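PDB 4B7H: catalase from Corynebacterium glutamicum atcc 13032, which breaks hydrogen peroxide down to water and oxygen at a haem iron and is inhibited by nitric oxide. Local coordinates for the interface of chains A and B. Coordinates in Å, arbitrary orientation; residue numbers count along the deposited sequence, not the author numbering. Chains: chain A/B, Catalase.

The interface of chains A and B. Residues chain A 399, 410, 414-416, 420, 422; chain B 32, 34-35.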
loop_
_atom_site.group_PDB
_atom_site.type_symbol
_atom_site.label_atom_id
_atom_site.label_comp_id
_atom_site.label_asym_id
_atom_site.label_seq_id
_atom_site.Cartn_x
_atom_site.Cartn_y
_atom_site.Cartn_z
ATOM N N PRO A 399 8.310 -16.412 -26.227
ATOM C CA PRO A 399 9.361 -17.396 -26.527
ATOM C C PRO A 399 10.754 -16.781 -26.512
ATOM O O PRO A 399 10.908 -15.591 -26.802
ATOM C CB PRO A 399 9.011 -17.841 -27.946
ATOM C CG PRO A 399 8.334 -16.630 -28.541
ATOM C CD PRO A 399 7.496 -16.110 -27.415
ATOM N N ASP A 410 2.632 -25.294 -25.849
ATOM C CA ASP A 410 3.502 -24.533 -26.740
ATOM C C ASP A 410 4.710 -25.380 -27.134
ATOM O O ASP A 410 4.978 -26.415 -26.511
ATOM C CB ASP A 410 4.021 -23.268 -26.039
ATOM C CG ASP A 410 2.910 -22.373 -25.482
ATOM O OD1 ASP A 410 1.831 -22.224 -26.100
ATOM O OD2 ASP A 410 3.153 -21.792 -24.402
ATOM N N ASP A 414 8.550 -20.635 -30.314
ATOM C CA ASP A 414 7.870 -19.524 -30.973
ATOM C C ASP A 414 6.554 -19.150 -30.295
ATOM O O ASP A 414 6.169 -19.742 -29.288
ATOM C CB ASP A 414 7.667 -19.793 -32.475
ATOM C CG ASP A 414 6.786 -21.001 -32.747
ATOM O OD1 ASP A 414 5.731 -21.148 -32.086
ATOM O OD2 ASP A 414 7.141 -21.813 -33.640
ATOM N N SER A 415 5.875 -18.171 -30.880
ATOM C CA SER A 415 4.665 -17.593 -30.316
ATOM C C SER A 415 3.363 -18.307 -30.700
ATOM O O SER A 415 2.279 -17.784 -30.432
ATOM C CB SER A 415 4.549 -16.150 -30.785
ATOM O OG SER A 415 4.425 -16.121 -32.198
ATOM N N SER A 416 3.457 -19.464 -31.351
ATOM C CA SER A 416 2.274 -20.174 -31.845
ATOM C C SER A 416 1.464 -19.350 -32.846
ATOM O O SER A 416 0.227 -19.337 -32.798
ATOM C CB SER A 416 1.368 -20.647 -30.700
ATOM O OG SER A 416 2.105 -21.405 -29.754
ATOM N N THR A 420 -1.875 -21.575 -35.399
ATOM C CA THR A 420 -1.816 -22.696 -34.477
ATOM C C THR A 420 -3.043 -22.709 -33.560
ATOM O O THR A 420 -3.413 -21.678 -32.985
ATOM C CB THR A 420 -0.535 -22.600 -33.616
ATOM O OG1 THR A 420 0.618 -22.632 -34.468
ATOM C CG2 THR A 420 -0.455 -23.747 -32.625
ATOM N N TYR A 422 -4.932 -25.156 -30.339
ATOM C CA TYR A 422 -4.737 -26.222 -29.358
ATOM C C TYR A 422 -6.027 -26.980 -29.032
ATOM O O TYR A 422 -5.977 -28.054 -28.434
ATOM C CB TYR A 422 -4.180 -25.653 -28.062
ATOM C CG TYR A 422 -2.823 -25.002 -28.176
ATOM C CD1 TYR A 422 -1.841 -25.508 -29.025
ATOM C CD2 TYR A 422 -2.520 -23.881 -27.412
ATOM C CE1 TYR A 422 -0.592 -24.907 -29.105
ATOM C CE2 TYR A 422 -1.279 -23.279 -27.479
ATOM C CZ TYR A 422 -0.322 -23.796 -28.321
ATOM O OH TYR A 422 0.907 -23.198 -28.379
ATOM N N SER B 32 -0.465 -22.553 -21.835
ATOM C CA SER B 32 0.143 -21.742 -22.886
ATOM C C SER B 32 0.586 -20.372 -22.400
ATOM O O SER B 32 -0.105 -19.730 -21.606
ATOM C CB SER B 32 -0.821 -21.583 -24.072
ATOM O OG SER B 32 -0.206 -20.847 -25.122
ATOM N N ASN B 34 1.194 -18.312 -24.898
ATOM C CA ASN B 34 0.976 -17.664 -26.194
ATOM C C ASN B 34 -0.472 -17.329 -26.549
ATOM O O ASN B 34 -0.730 -16.330 -27.219
ATOM C CB ASN B 34 1.546 -18.527 -27.320
ATOM C CG ASN B 34 3.053 -18.679 -27.245
ATOM O OD1 ASN B 34 3.753 -17.827 -26.696
ATOM N ND2 ASN B 34 3.567 -19.756 -27.832
ATOM N N ILE B 35 -1.409 -18.179 -26.142
ATOM C CA ILE B 35 -2.788 -18.045 -26.607
ATOM C C ILE B 35 -3.719 -18.084 -25.409
ATOM O O ILE B 35 -3.579 -18.958 -24.553
ATOM C CB ILE B 35 -3.186 -19.189 -27.583
ATOM C CG1 ILE B 35 -2.260 -19.208 -28.805
ATOM C CG2 ILE B 35 -4.653 -19.038 -28.014
ATOM C CD1 ILE B 35 -2.524 -20.366 -29.765
#
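B:Asn34 reaches from an N-terminal loop of chain B into a turn of loop 414-416 of chain A and buries 66 Å² there. Its CG is anti to its own carbonyl carbon, beside the backbone N (chi1 -65°), and the amide reaches the turn from there. ND2 donates across the interface to two acceptors. B:Asn34 ND2 meets the hydroxyl OG of A:Ser416 at 2.9 Å, nearly in the amide plane and fairly straight. The bond from B:Asn34 ND2 to the backbone carbonyl O of A:Asp414, 3.0 Å, lands on a lone pair in the carbonyl plane but is more bent, 136° at the hydrogen. The amide NH2 is thus held through both its N-H groups, which fixes its rotation, while CG packs on CA of A:Ser415. The turn is braced from within, N of A:Ser416 reaching carboxylate OD1 of A:Asp414 from above the carboxylate plane.

A:Ser416 OG also bonds to the phenol OH of A:Tyr422 at 2.6 Å, and that phenol donates to OD1 of A:Asp410 on its anti lone pair. B:Ser32 OG donates to A:Asp410 OD1 at 2.6 Å, on the syn lone pair, so the polar chain ends back on chain B. B:Ser32 OG lies in plane at the edge of the tyrosine ring and accepts the backbone N-H groups of B:Asn34 and B:Ile35, fixing the loop that presents the amide. The two donors on A:Asp410 would favour its charged form.

B:Ile35, burying 41 Å², supplies the apolar side. Its CG1 is anti to the carbonyl carbon and chi2 is extended (176°), bringing CD1 to 3.9 Å from CE2 of A:Tyr422, against A:Ser416 CB and A:Thr420 O. Repeated by two-fold symmetry, this loop-to-loop clasp ties together two subunits of the catalase tetramer.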